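Local coordinates for protein MGS-M5 (Unidentified, PDB 4Q3N) that probably catalyses the NAD-dependent interconversion of L-lactate and pyruvate, as a member of the lactate/malate dehydrogenase family, at residues Lys5-Gly10 with Lys70-Val75; Ala79-Lys84 with Ala97-Thr102; Ala151-Glu156 with Ala170-Glu175; Ile255-Asn260 with Asp280-Ile285; Asp264-Val269 with Ile304-Leu309. All coordinates share one frame; numbering follows the deposited sequence. Where two conformers were deposited one is given.

Contact 1. Residues Lys5-Gly10 with Lys70-Val75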
# COMPACT_ATOMS: atom_id res chain seq x y z
N LYS A 5 -10.59 12.83 -9.41
CA LYS A 5 -10.70 14.12 -8.71
C LYS A 5 -11.87 14.16 -7.76
O LYS A 5 -13.01 13.87 -8.16
CB LYS A 5 -10.87 15.25 -9.74
CG LYS A 5 -10.88 16.64 -9.10
CD LYS A 5 -10.97 17.59 -10.29
CE LYS A 5 -11.19 19.02 -9.81
NZ LYS A 5 -11.22 19.99 -11.00
N VAL A 6 -11.59 14.55 -6.52
CA VAL A 6 -12.62 14.68 -5.52
C VAL A 6 -12.65 16.12 -5.02
O VAL A 6 -11.60 16.73 -4.82
CB VAL A 6 -12.36 13.73 -4.32
CG1 VAL A 6 -13.34 14.05 -3.17
CG2 VAL A 6 -12.48 12.25 -4.78
N VAL A 7 -13.86 16.67 -4.85
CA VAL A 7 -13.99 17.98 -4.21
C VAL A 7 -14.61 17.75 -2.82
O VAL A 7 -15.59 16.98 -2.68
CB VAL A 7 -14.89 18.94 -5.07
CG1 VAL A 7 -15.15 20.27 -4.29
CG2 VAL A 7 -14.25 19.17 -6.45
N VAL A 8 -14.02 18.36 -1.79
CA VAL A 8 -14.56 18.32 -0.44
C VAL A 8 -15.22 19.69 -0.09
O VAL A 8 -14.56 20.73 -0.11
CB VAL A 8 -13.47 18.00 0.60
CG1 VAL A 8 -14.10 18.00 2.05
CG2 VAL A 8 -12.82 16.63 0.27
N VAL A 9 -16.52 19.70 0.22
CA VAL A 9 -17.18 20.97 0.55
C VAL A 9 -17.34 21.02 2.08
O VAL A 9 -18.09 20.22 2.66
CB VAL A 9 -18.58 21.13 -0.14
CG1 VAL A 9 -19.25 22.51 0.30
CG2 VAL A 9 -18.45 20.98 -1.62
N GLY A 10 -16.65 21.95 2.72
CA GLY A 10 -16.74 22.17 4.17
C GLY A 10 -15.45 21.62 4.72
O GLY A 10 -15.20 20.41 4.63
N LYS A 70 -16.53 21.17 -11.90
CA LYS A 70 -17.05 20.87 -13.24
C LYS A 70 -16.64 19.47 -13.71
O LYS A 70 -17.46 18.73 -14.22
CB LYS A 70 -16.58 21.90 -14.25
CG LYS A 70 -17.02 21.57 -15.70
CD LYS A 70 -16.64 22.69 -16.66
CE LYS A 70 -16.95 22.29 -18.11
NZ LYS A 70 -17.26 23.46 -18.96
N ASP A 71 -15.38 19.11 -13.49
CA ASP A 71 -14.88 17.81 -13.94
C ASP A 71 -14.50 16.92 -12.76
O ASP A 71 -13.65 16.06 -12.89
CB ASP A 71 -13.67 18.01 -14.85
CG ASP A 71 -12.63 18.93 -14.21
OD1 ASP A 71 -12.96 19.58 -13.15
OD2 ASP A 71 -11.51 19.01 -14.76
N ALA A 72 -15.06 17.18 -11.58
CA ALA A 72 -14.83 16.32 -10.42
C ALA A 72 -15.65 15.03 -10.60
O ALA A 72 -16.76 15.08 -11.12
CB ALA A 72 -15.22 17.02 -9.16
N GLY A 73 -15.09 13.89 -10.19
CA GLY A 73 -15.82 12.64 -10.29
C GLY A 73 -16.75 12.51 -9.07
O GLY A 73 -17.79 11.86 -9.13
N LEU A 74 -16.38 13.15 -7.98
CA LEU A 74 -17.13 12.99 -6.71
C LEU A 74 -17.10 14.28 -5.92
O LEU A 74 -16.04 14.90 -5.80
CB LEU A 74 -16.50 11.86 -5.84
CG LEU A 74 -17.12 11.60 -4.46
CD1 LEU A 74 -18.48 10.90 -4.64
CD2 LEU A 74 -16.13 10.71 -3.60
N VAL A 75 -18.24 14.71 -5.39
CA VAL A 75 -18.18 15.85 -4.45
C VAL A 75 -18.71 15.33 -3.14
O VAL A 75 -19.81 14.73 -3.10
CB VAL A 75 -19.02 17.06 -4.94
CG1 VAL A 75 -19.00 18.17 -3.87
CG2 VAL A 75 -18.51 17.57 -6.32
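Strand 5-9 and the first residues of strand 74-77 run parallel, with Val6 beside Leu74 and Val7 beside Val75, and Val7 N gives a nearly straight bond (168°) to Leu74 O at 3.0 Å. One step earlier, Lys5 O draws in the incoming chain: Gly73 N reaches it at 2.9 Å in the carbonyl plane, and Leu74 N adds a weak second bond. The side chain of Lys5 has CG anti to the backbone N and stays extended to its tip, passing Ala72 and crossing Asp71 obliquely. There NZ makes a salt bridge to Asp71 OD1 at 2.8 Å, meeting the carboxylate from above its plane. Asp71 helps by holding CG in the crowded position between its own N and carbonyl carbon (chi1 50°). NZ also bonds to Asp68 O, so two oxygens grip it. An alanine at Lys5 would lose both bonds and would probably leave the chain leading into strand 74-77 less firmly tied down. Beyond the charges the contact is aliphatic. Val7 CG2 meets Ala72 CB at 3.6 Å, and Val9 CG2 crosses Val75 CG1 at 3.6 Å. On the other face Val6 and Leu74 lie side by side, CG2 to CD2 at 4.1 Å. These are the two central strands of the Rossmann sheet. Val6 and Leu74 pack against Thr242 and Phe246 of helix 232-246 and Tyr18 of helix 13-25, while strand 30-34 pairs with strand 5-9 through the backbones of Val6 and Val8.

Contact 2. Residues Ala79-Lys84 with Ala97-Thr102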
# COMPACT_ATOMS: atom_id res chain seq x y z
N ALA A 79 -20.76 20.23 4.79
CA ALA A 79 -21.24 21.52 5.31
C ALA A 79 -22.51 21.42 6.12
O ALA A 79 -23.37 20.58 5.85
CB ALA A 79 -21.49 22.49 4.15
N GLY A 80 -22.67 22.36 7.06
CA GLY A 80 -23.89 22.43 7.84
C GLY A 80 -23.69 23.28 9.08
O GLY A 80 -22.61 23.88 9.28
N VAL A 81 -24.71 23.31 9.94
CA VAL A 81 -24.70 24.18 11.10
C VAL A 81 -25.08 23.46 12.38
O VAL A 81 -25.72 22.40 12.35
CB VAL A 81 -25.67 25.36 10.91
CG1 VAL A 81 -25.09 26.39 9.98
CG2 VAL A 81 -27.03 24.88 10.42
N ASN A 82 -24.73 24.06 13.51
CA ASN A 82 -25.10 23.50 14.80
C ASN A 82 -26.27 24.22 15.42
O ASN A 82 -26.48 25.41 15.20
CB ASN A 82 -23.90 23.52 15.74
CG ASN A 82 -22.82 22.52 15.33
OD1 ASN A 82 -23.11 21.46 14.76
ND2 ASN A 82 -21.58 22.86 15.64
N GLN A 83 -27.05 23.47 16.19
CA GLN A 83 -28.18 24.02 16.92
C GLN A 83 -27.82 25.27 17.74
O GLN A 83 -26.84 25.27 18.47
CB GLN A 83 -28.74 22.95 17.85
CG GLN A 83 -29.97 23.41 18.56
CD GLN A 83 -30.54 22.34 19.43
OE1 GLN A 83 -29.90 21.31 19.65
NE2 GLN A 83 -31.75 22.56 19.94
N LYS A 84 -28.60 26.33 17.60
CA LYS A 84 -28.41 27.54 18.40
C LYS A 84 -29.20 27.44 19.70
O LYS A 84 -30.14 26.65 19.81
CB LYS A 84 -28.86 28.79 17.63
CG LYS A 84 -28.05 29.12 16.37
CD LYS A 84 -28.64 30.39 15.74
CE LYS A 84 -28.00 30.75 14.40
NZ LYS A 84 -28.88 31.73 13.68
N ALA A 97 -31.14 21.82 5.74
CA ALA A 97 -31.65 21.57 4.40
C ALA A 97 -31.38 22.75 3.44
O ALA A 97 -31.08 22.54 2.27
CB ALA A 97 -33.11 21.29 4.46
N GLU A 98 -31.51 24.00 3.92
CA GLU A 98 -31.26 25.15 3.06
C GLU A 98 -29.78 25.27 2.71
O GLU A 98 -29.42 25.67 1.59
CB GLU A 98 -31.78 26.46 3.70
CG GLU A 98 -33.25 26.64 3.47
CD GLU A 98 -33.60 26.87 2.02
OE1 GLU A 98 -32.80 27.52 1.32
OE2 GLU A 98 -34.67 26.38 1.56
N ILE A 99 -28.92 24.89 3.65
CA ILE A 99 -27.49 24.91 3.35
C ILE A 99 -27.17 23.89 2.23
O ILE A 99 -26.49 24.22 1.26
CB ILE A 99 -26.67 24.63 4.61
CG1 ILE A 99 -26.70 25.89 5.50
CG2 ILE A 99 -25.21 24.27 4.24
CD1 ILE A 99 -26.13 25.60 6.84
N ILE A 100 -27.67 22.67 2.38
CA ILE A 100 -27.44 21.61 1.39
C ILE A 100 -27.99 22.05 0.03
O ILE A 100 -27.33 21.91 -0.99
CB ILE A 100 -28.11 20.30 1.85
CG1 ILE A 100 -27.45 19.82 3.15
CG2 ILE A 100 -28.04 19.23 0.80
CD1 ILE A 100 -25.96 19.44 3.00
N LYS A 101 -29.20 22.60 0.03
CA LYS A 101 -29.79 23.07 -1.20
C LYS A 101 -28.86 24.06 -1.87
O LYS A 101 -28.57 23.95 -3.03
CB LYS A 101 -31.14 23.74 -0.93
CG LYS A 101 -31.75 24.38 -2.15
CD LYS A 101 -33.15 24.93 -1.85
CE LYS A 101 -33.73 25.60 -3.08
NZ LYS A 101 -35.13 26.07 -2.76
N THR A 102 -28.41 25.06 -1.14
CA THR A 102 -27.50 26.06 -1.71
C THR A 102 -26.19 25.45 -2.22
O THR A 102 -25.74 25.79 -3.28
CB THR A 102 -27.20 27.13 -0.68
OG1 THR A 102 -28.44 27.79 -0.39
CG2 THR A 102 -26.20 28.16 -1.20
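Glu98 O is held by two donors from one residue: Thr102 N at 3.0 Å, the ordinary helical bond, and Thr102 OG1 at 3.1 Å, which folds the threonine side chain back on its own helix. The hydroxyl comes in from above the carbonyl plane, 26° out of it. One residue on from Glu98, Ile99 leaves the helix toward the loop and carries most of the contact. Its CG1 is anti to the carbonyl carbon (chi1 -74°) and CD1 continues in an extended line, which sends the methyl into Val81. Both branches of the valine receive it. Val81 CG1 lies 3.4 Å from Ile99 CD1, tighter than a usual carbon contact, and CG2 is only slightly farther off. The two side chains cross obliquely, and Ile99 CD1 also rests 4.0 Å from Gly80 CA. This is the Rossmann-type domain where the chain leaves strand 74-77 and turns toward helix 89-109; in lactate dehydrogenases the loop that follows this strand closes over the substrate, and 79-84 probably forms its base. The other branch of Ile99 meets the beginning of the loop, CG2 to Ala79 CB at 4.1 Å. Beside it the bent side chain of Ile100 places CD1 4.0 Å from Ala79 O, an oxygen that accepts a hydrogen bond from Ser120 OG. Further round, Ile100 packs on Leu126, Val129 and Ala130 of helix 123-134. The loop backbone has a polar tie to the same helix as Ile99, from Val81 N to Asn96 OD1.

Contact 3. Residues Ala151-Glu156 with Ala170-Glu175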
# COMPACT_ATOMS: atom_id res chain seq x y z
N ALA A 151 -18.94 -0.27 10.81
CA ALA A 151 -17.56 -0.47 11.23
C ALA A 151 -17.45 -0.55 12.74
O ALA A 151 -16.62 -1.28 13.27
CB ALA A 151 -16.65 0.68 10.72
N ARG A 152 -18.25 0.23 13.46
CA ARG A 152 -18.26 0.15 14.91
C ARG A 152 -18.74 -1.21 15.38
O ARG A 152 -18.21 -1.79 16.32
CB ARG A 152 -19.19 1.26 15.50
CG ARG A 152 -18.62 2.66 15.29
CD ARG A 152 -19.57 3.76 15.84
NE ARG A 152 -18.88 5.06 15.93
CZ ARG A 152 -19.49 6.21 15.68
NH1 ARG A 152 -20.79 6.24 15.29
NH2 ARG A 152 -18.80 7.30 15.79
N LEU A 153 -19.83 -1.67 14.79
CA LEU A 153 -20.37 -3.00 15.09
C LEU A 153 -19.30 -4.10 14.88
O LEU A 153 -19.11 -4.97 15.73
CB LEU A 153 -21.55 -3.31 14.17
CG LEU A 153 -22.17 -4.71 14.23
CD1 LEU A 153 -22.87 -4.90 15.59
CD2 LEU A 153 -23.18 -4.91 13.11
N ARG A 154 -18.63 -4.07 13.74
CA ARG A 154 -17.58 -5.06 13.45
C ARG A 154 -16.46 -4.97 14.47
O ARG A 154 -16.01 -6.00 15.01
CB ARG A 154 -17.04 -4.85 12.03
CG ARG A 154 -18.13 -4.88 10.98
CD ARG A 154 -17.58 -4.42 9.64
NE ARG A 154 -16.84 -5.47 8.98
CZ ARG A 154 -16.30 -5.35 7.77
NH1 ARG A 154 -16.44 -4.22 7.09
NH2 ARG A 154 -15.67 -6.38 7.24
N TYR A 155 -16.03 -3.75 14.80
CA TYR A 155 -15.05 -3.58 15.87
C TYR A 155 -15.51 -4.20 17.18
O TYR A 155 -14.76 -4.93 17.84
CB TYR A 155 -14.72 -2.07 16.11
CG TYR A 155 -13.90 -1.86 17.38
CD1 TYR A 155 -12.52 -2.19 17.43
CD2 TYR A 155 -14.49 -1.38 18.54
CE1 TYR A 155 -11.79 -2.02 18.64
CE2 TYR A 155 -13.77 -1.19 19.71
CZ TYR A 155 -12.44 -1.51 19.76
OH TYR A 155 -11.78 -1.31 20.95
N GLU A 156 -16.76 -3.94 17.58
CA GLU A 156 -17.20 -4.42 18.90
C GLU A 156 -17.24 -5.95 18.95
O GLU A 156 -16.79 -6.57 19.90
CB GLU A 156 -18.59 -3.87 19.27
CG GLU A 156 -18.64 -2.32 19.47
CD GLU A 156 -17.82 -1.83 20.66
OE1 GLU A 156 -17.46 -2.68 21.51
OE2 GLU A 156 -17.53 -0.60 20.74
N ALA A 170 -21.44 -8.07 9.09
CA ALA A 170 -22.71 -7.78 9.73
C ALA A 170 -22.94 -6.28 9.48
O ALA A 170 -21.95 -5.55 9.34
CB ALA A 170 -22.64 -8.09 11.23
N TYR A 171 -24.22 -5.87 9.41
CA TYR A 171 -24.61 -4.50 9.05
C TYR A 171 -25.42 -3.87 10.17
O TYR A 171 -26.22 -4.55 10.85
CB TYR A 171 -25.46 -4.44 7.78
CG TYR A 171 -24.83 -5.03 6.51
CD1 TYR A 171 -23.55 -4.65 6.08
CD2 TYR A 171 -25.51 -5.97 5.77
CE1 TYR A 171 -22.98 -5.22 4.93
CE2 TYR A 171 -24.95 -6.55 4.61
CZ TYR A 171 -23.69 -6.16 4.20
OH TYR A 171 -23.16 -6.74 3.08
N ILE A 172 -25.24 -2.56 10.32
CA ILE A 172 -26.24 -1.70 10.92
C ILE A 172 -27.06 -1.11 9.80
O ILE A 172 -26.48 -0.64 8.81
CB ILE A 172 -25.59 -0.55 11.72
CG1 ILE A 172 -24.69 -1.15 12.80
CG2 ILE A 172 -26.69 0.43 12.29
CD1 ILE A 172 -25.51 -1.76 14.04
N LEU A 173 -28.39 -1.18 9.93
CA LEU A 173 -29.31 -0.66 8.92
C LEU A 173 -30.18 0.45 9.47
O LEU A 173 -30.36 0.60 10.71
CB LEU A 173 -30.25 -1.76 8.38
CG LEU A 173 -29.44 -2.96 7.81
CD1 LEU A 173 -30.39 -4.04 7.37
CD2 LEU A 173 -28.57 -2.50 6.67
N GLY A 174 -30.83 1.16 8.55
CA GLY A 174 -31.84 2.14 8.95
C GLY A 174 -31.28 3.54 9.05
O GLY A 174 -30.29 3.91 8.37
N GLU A 175 -31.93 4.36 9.89
CA GLU A 175 -31.50 5.74 10.11
C GLU A 175 -30.13 5.75 10.77
O GLU A 175 -29.91 5.00 11.70
CB GLU A 175 -32.53 6.43 11.00
CG GLU A 175 -32.12 7.82 11.41
CD GLU A 175 -32.94 8.33 12.61
OE1 GLU A 175 -33.39 7.52 13.46
OE2 GLU A 175 -33.16 9.56 12.67
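Leu153 turns its branches to the strand with CG anti to the backbone N (chi1 175°) and chi2 near 68°, while Ile172 answers with CG1 anti to the carbonyl carbon (chi1 -59°) and a second bend that folds CD1 back. Here helix 147-161 lies against strand 168-173 within the alpha/beta C-terminal domain of the dehydrogenase fold. One methyl does most of the touching: Leu153 CD2 sits 3.7 Å from Ala170 CB and 4.0 Å from Ile172 CD1. Between those two apolar groups the same methyl lies 3.8 Å from Tyr171 O. Nearer the helix, Leu153 CB meets Ile172 CG1 at 4.0 Å. No hydrogen bond joins the two segments themselves, but threonines earlier in the chain hold the strand close, with Thr150 OG1 bonded to Ile172 N and Thr146 OG1 to Ile172 O. Val182 of the adjoining strand and Ile212 of helix 206-227 also pack on Leu153, so the leucine is enclosed in the domain core. Tyr171 points the other way and packs on Ala191 of the third subunit, whereas Ala151, Arg152, Arg154 and Tyr155 lie against the second subunit. Arg154 runs alongside Ala170; its NE bonds to Val168 O, and its CG passes 4.2 Å from Ala170 O.

Contact 4. Residues Ile255-Asn260 with Asp280-Ile285. With ACT (acetate ion), chain E.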
# COMPACT_ATOMS: atom_id res chain seq x y z
N ILE A 255 -24.91 2.16 3.02
CA ILE A 255 -24.87 3.61 2.82
C ILE A 255 -26.28 4.11 2.74
O ILE A 255 -27.20 3.29 2.63
CB ILE A 255 -24.12 3.99 1.52
CG1 ILE A 255 -24.58 3.10 0.36
CG2 ILE A 255 -22.64 3.72 1.68
CD1 ILE A 255 -24.24 3.67 -1.01
N SER A 256 -26.46 5.43 2.81
CA SER A 256 -27.76 6.05 2.58
C SER A 256 -28.12 6.00 1.10
O SER A 256 -27.43 6.58 0.28
CB SER A 256 -27.77 7.52 3.03
OG SER A 256 -27.51 7.68 4.41
N VAL A 257 -29.23 5.33 0.78
CA VAL A 257 -29.69 5.20 -0.61
C VAL A 257 -31.19 5.31 -0.64
O VAL A 257 -31.87 5.09 0.38
CB VAL A 257 -29.29 3.85 -1.25
CG1 VAL A 257 -27.82 3.85 -1.57
CG2 VAL A 257 -29.65 2.68 -0.29
N LEU A 258 -31.72 5.63 -1.82
CA LEU A 258 -33.16 5.78 -1.97
C LEU A 258 -33.79 4.39 -1.99
O LEU A 258 -33.53 3.62 -2.94
CB LEU A 258 -33.50 6.54 -3.24
CG LEU A 258 -35.01 6.81 -3.44
CD1 LEU A 258 -35.53 7.90 -2.42
CD2 LEU A 258 -35.35 7.22 -4.89
N ASN A 259 -34.62 4.07 -1.00
CA ASN A 259 -35.22 2.72 -0.97
C ASN A 259 -35.94 2.40 -2.27
O ASN A 259 -35.60 1.42 -2.95
CB ASN A 259 -36.21 2.56 0.18
CG ASN A 259 -36.85 1.15 0.18
OD1 ASN A 259 -36.15 0.16 0.05
ND2 ASN A 259 -38.18 1.08 0.26
N ASN A 260 -36.93 3.21 -2.61
CA ASN A 260 -37.55 3.12 -3.95
C ASN A 260 -38.15 1.72 -4.19
O ASN A 260 -38.05 1.18 -5.29
CB ASN A 260 -36.50 3.44 -5.03
CG ASN A 260 -37.11 3.75 -6.39
OD1 ASN A 260 -38.18 4.29 -6.49
ND2 ASN A 260 -36.39 3.41 -7.46
N ASP A 280 -19.79 4.02 -11.46
CA ASP A 280 -21.02 4.73 -11.95
C ASP A 280 -21.94 5.12 -10.79
O ASP A 280 -22.98 5.74 -11.03
CB ASP A 280 -21.81 3.86 -12.91
CG ASP A 280 -21.02 3.50 -14.15
OD1 ASP A 280 -20.40 4.42 -14.73
OD2 ASP A 280 -20.99 2.29 -14.51
N GLY A 281 -21.55 4.76 -9.56
CA GLY A 281 -22.38 5.05 -8.38
C GLY A 281 -23.05 3.77 -7.84
O GLY A 281 -22.40 2.74 -7.73
N VAL A 282 -24.34 3.81 -7.56
CA VAL A 282 -25.03 2.66 -6.97
C VAL A 282 -25.53 1.70 -8.07
O VAL A 282 -26.42 2.04 -8.83
CB VAL A 282 -26.25 3.11 -6.10
CG1 VAL A 282 -26.93 1.87 -5.50
CG2 VAL A 282 -25.74 4.01 -4.98
N HIS A 283 -24.94 0.51 -8.16
CA HIS A 283 -25.38 -0.44 -9.17
C HIS A 283 -26.78 -0.99 -8.83
O HIS A 283 -27.69 -0.99 -9.65
CB HIS A 283 -24.37 -1.60 -9.33
CG HIS A 283 -24.81 -2.60 -10.36
ND1 HIS A 283 -25.60 -3.68 -10.05
CD2 HIS A 283 -24.61 -2.65 -11.70
CE1 HIS A 283 -25.90 -4.35 -11.15
NE2 HIS A 283 -25.30 -3.75 -12.16
N HIS A 284 -26.96 -1.42 -7.59
CA HIS A 284 -28.29 -1.77 -7.08
C HIS A 284 -28.20 -1.85 -5.57
O HIS A 284 -27.11 -1.96 -5.00
CB HIS A 284 -28.85 -3.10 -7.66
CG HIS A 284 -28.08 -4.34 -7.23
ND1 HIS A 284 -26.93 -4.76 -7.86
CD2 HIS A 284 -28.35 -5.28 -6.29
CE1 HIS A 284 -26.52 -5.91 -7.33
NE2 HIS A 284 -27.36 -6.24 -6.37
N ILE A 285 -29.35 -1.84 -4.91
CA ILE A 285 -29.41 -2.05 -3.47
C ILE A 285 -29.53 -3.53 -3.21
O ILE A 285 -30.30 -4.22 -3.88
CB ILE A 285 -30.63 -1.35 -2.87
CG1 ILE A 285 -30.48 0.16 -3.10
CG2 ILE A 285 -30.80 -1.72 -1.34
CD1 ILE A 285 -31.75 0.93 -2.64
C ACT E . -27.22 -9.34 -4.24
O ACT E . -27.88 -10.27 -3.70
OXT ACT E . -27.88 -8.42 -4.80
CH3 ACT E . -25.72 -9.32 -4.30
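A three-stranded antiparallel sheet of the C-terminal domain has strands 251-258 and 281-285 as its outer members, with strand 270-278 between them. The short outer segments cross at 82°, so they meet through side chains and not backbone bonds. Val257 is the centre. Its CG2, in the crowded position between N and the carbonyl carbon, meets Ile285 CD1 tip to tip at 3.6 Å, while its CG1 crosses Val282 CG2 obliquely at 4.0 Å. Ile255 CD1 also comes within 4.3 Å of Val282 CG2. Ile285 is extended beyond CG1, which pushes CD1 to 3.2 Å from Leu258 O, a close approach to a carbonyl. On strand 281-285 the imidazoles of His283 and His284 share a hydrogen bond, ND1 to ND1 at 2.8 Å. His284 NE2 then donates at 2.7 Å to OXT of an acetate, probably from the crystallisation liquor, that Lys192 NZ of the third subunit also binds. No hydrogen bond joins the two segments; methyl packing and the approach of Ile285 CD1 to carbonyl oxygens do, whereas the acetate sets a negative charge between imidazole and lysine at a subunit boundary and would probably favour protonation of His284.

Contact 5. Residues Asp264-Val269 with Ile304-Leu309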
# COMPACT_ATOMS: atom_id res chain seq x y z
N ASP A 264 -39.71 -3.26 1.88
CA ASP A 264 -41.12 -2.84 1.82
C ASP A 264 -41.45 -1.65 2.73
O ASP A 264 -42.60 -1.27 2.85
CB ASP A 264 -42.07 -4.01 2.08
CG ASP A 264 -41.69 -4.80 3.26
OD1 ASP A 264 -41.24 -4.17 4.24
OD2 ASP A 264 -41.83 -6.04 3.21
N CYS A 265 -40.44 -1.02 3.30
CA CYS A 265 -40.65 0.24 3.98
C CYS A 265 -40.91 1.37 2.98
O CYS A 265 -40.87 1.13 1.77
CB CYS A 265 -39.44 0.56 4.84
SG CYS A 265 -37.93 0.78 3.90
N GLU A 266 -41.18 2.58 3.48
CA GLU A 266 -41.38 3.78 2.67
C GLU A 266 -40.45 3.80 1.45
O GLU A 266 -39.25 3.59 1.60
CB GLU A 266 -41.15 5.05 3.51
CG GLU A 266 -41.85 6.28 3.01
CD GLU A 266 -43.36 6.26 3.29
OE1 GLU A 266 -43.80 6.51 4.43
OE2 GLU A 266 -44.12 5.96 2.36
N ASP A 267 -41.01 4.06 0.28
CA ASP A 267 -40.21 4.11 -0.94
C ASP A 267 -39.42 5.41 -1.04
O ASP A 267 -38.26 5.42 -1.46
CB ASP A 267 -41.13 3.94 -2.15
CG ASP A 267 -41.60 2.51 -2.32
OD1 ASP A 267 -41.25 1.64 -1.49
OD2 ASP A 267 -42.33 2.24 -3.29
N GLN A 268 -40.05 6.52 -0.65
CA GLN A 268 -39.43 7.82 -0.85
C GLN A 268 -38.68 8.33 0.39
O GLN A 268 -39.05 9.35 1.00
CB GLN A 268 -40.49 8.82 -1.32
CG GLN A 268 -40.94 8.53 -2.75
CD GLN A 268 -39.89 8.98 -3.76
OE1 GLN A 268 -39.43 8.19 -4.58
NE2 GLN A 268 -39.54 10.28 -3.73
N VAL A 269 -37.65 7.59 0.76
CA VAL A 269 -36.68 7.97 1.78
C VAL A 269 -35.32 7.49 1.39
O VAL A 269 -35.20 6.43 0.75
CB VAL A 269 -36.96 7.39 3.17
CG1 VAL A 269 -38.18 8.01 3.80
CG2 VAL A 269 -37.11 5.86 3.10
N ILE A 304 -39.89 7.39 10.40
CA ILE A 304 -39.31 8.51 11.13
C ILE A 304 -38.69 9.51 10.15
O ILE A 304 -38.91 10.71 10.25
CB ILE A 304 -38.24 7.99 12.15
CG1 ILE A 304 -38.97 7.35 13.34
CG2 ILE A 304 -37.34 9.14 12.64
CD1 ILE A 304 -38.04 6.61 14.33
N LEU A 305 -37.94 9.01 9.18
CA LEU A 305 -37.32 9.85 8.17
C LEU A 305 -38.34 10.46 7.24
O LEU A 305 -38.26 11.66 6.88
CB LEU A 305 -36.28 9.04 7.36
CG LEU A 305 -35.09 8.49 8.17
CD1 LEU A 305 -34.31 7.40 7.37
CD2 LEU A 305 -34.15 9.65 8.56
N ARG A 306 -39.35 9.68 6.89
CA ARG A 306 -40.38 10.23 6.03
C ARG A 306 -41.13 11.38 6.77
O ARG A 306 -41.50 12.40 6.16
CB ARG A 306 -41.37 9.14 5.57
CG ARG A 306 -42.28 9.58 4.43
CD ARG A 306 -41.42 10.08 3.26
NE ARG A 306 -41.60 11.52 3.08
CZ ARG A 306 -41.27 12.21 2.00
NH1 ARG A 306 -40.69 11.62 0.95
NH2 ARG A 306 -41.55 13.52 1.96
N LYS A 307 -41.32 11.23 8.07
CA LYS A 307 -42.03 12.30 8.82
C LYS A 307 -41.16 13.57 8.87
O LYS A 307 -41.66 14.70 8.73
CB LYS A 307 -42.37 11.82 10.24
CG LYS A 307 -43.05 12.88 11.15
CD LYS A 307 -44.37 13.34 10.55
CE LYS A 307 -45.22 14.07 11.59
NZ LYS A 307 -44.43 15.14 12.28
N ASN A 308 -39.85 13.38 9.11
CA ASN A 308 -38.88 14.46 9.04
C ASN A 308 -38.98 15.18 7.70
O ASN A 308 -39.14 16.39 7.66
CB ASN A 308 -37.45 13.93 9.23
CG ASN A 308 -37.13 13.54 10.67
OD1 ASN A 308 -37.80 13.93 11.62
ND2 ASN A 308 -36.10 12.73 10.83
N LEU A 309 -38.93 14.44 6.59
CA LEU A 309 -39.01 15.02 5.25
C LEU A 309 -40.33 15.74 5.02
O LEU A 309 -40.34 16.83 4.45
CB LEU A 309 -38.77 13.95 4.15
CG LEU A 309 -37.35 13.39 4.02
CD1 LEU A 309 -37.26 12.14 3.09
CD2 LEU A 309 -36.32 14.45 3.59
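From its CB, 3.8 Å from Val269 CG1, the side chain of Arg306 leaves helix 292-311 with CG anti to the backbone N. CG touches Glu266, its nearest atom being OE1 at 3.4 Å, and the two chains cross at about a right angle. A bend at chi2 (55°) then brings CD to 3.4 Å from Gln268 O, and a further bend at chi3 swings the guanidinium alongside the loop. NH1 gives a hydrogen bond to Gln268 O at 2.8 Å, in the carbonyl plane though bent at the hydrogen (142°), and has a weak second bond to Tyr128 OH. NH2 turns to the chain end, with salt bridges to Asp310 OD1 and Tyr314 OXT. Leu309 CB lies 3.4 Å above one face of the group, toward its rim. The acceptor belongs to the loop between strands 251-258 and 270-278, where Gln268 is the centre of an inverse gamma turn with a weak bond from Val269 N to Asp267 O. A leucine at Arg306 would lose the bond to that turn and the ties to Asp310 and Tyr314, and would probably loosen the loop and the C-terminal tail. The Glu266 carboxylate makes no salt bridge here: its OE1 stays 5.6 Å from Arg306 NE, the two planes almost perpendicular. Val269 CG1 settles between turns of the helix, 4.2 Å from Leu305 CB and 4.3 Å from Leu309 CD1.

From the N terminus, contact 1 brings the first strand beside strand 74-77, closing the first half of the NAD-binding domain. Contact 2 follows directly in series, folding the loop after that strand onto helix 89-109. In the C-terminal domain, contact 3 closes a short excursion between helix 147-161 and strand 168-173. Contact 4 brings together the outer strands 251-258 and 281-285 of the three-stranded antiparallel sheet, and contact 5 ties the loop before strand 270-278 to helix 292-311. Their segments alternate along the chain, so contacts 4 and 5 cross, and they touch where Asn260 N probably bonds to Asp267 O. Glu175 of contact 3 packs on Leu305 of contact 5.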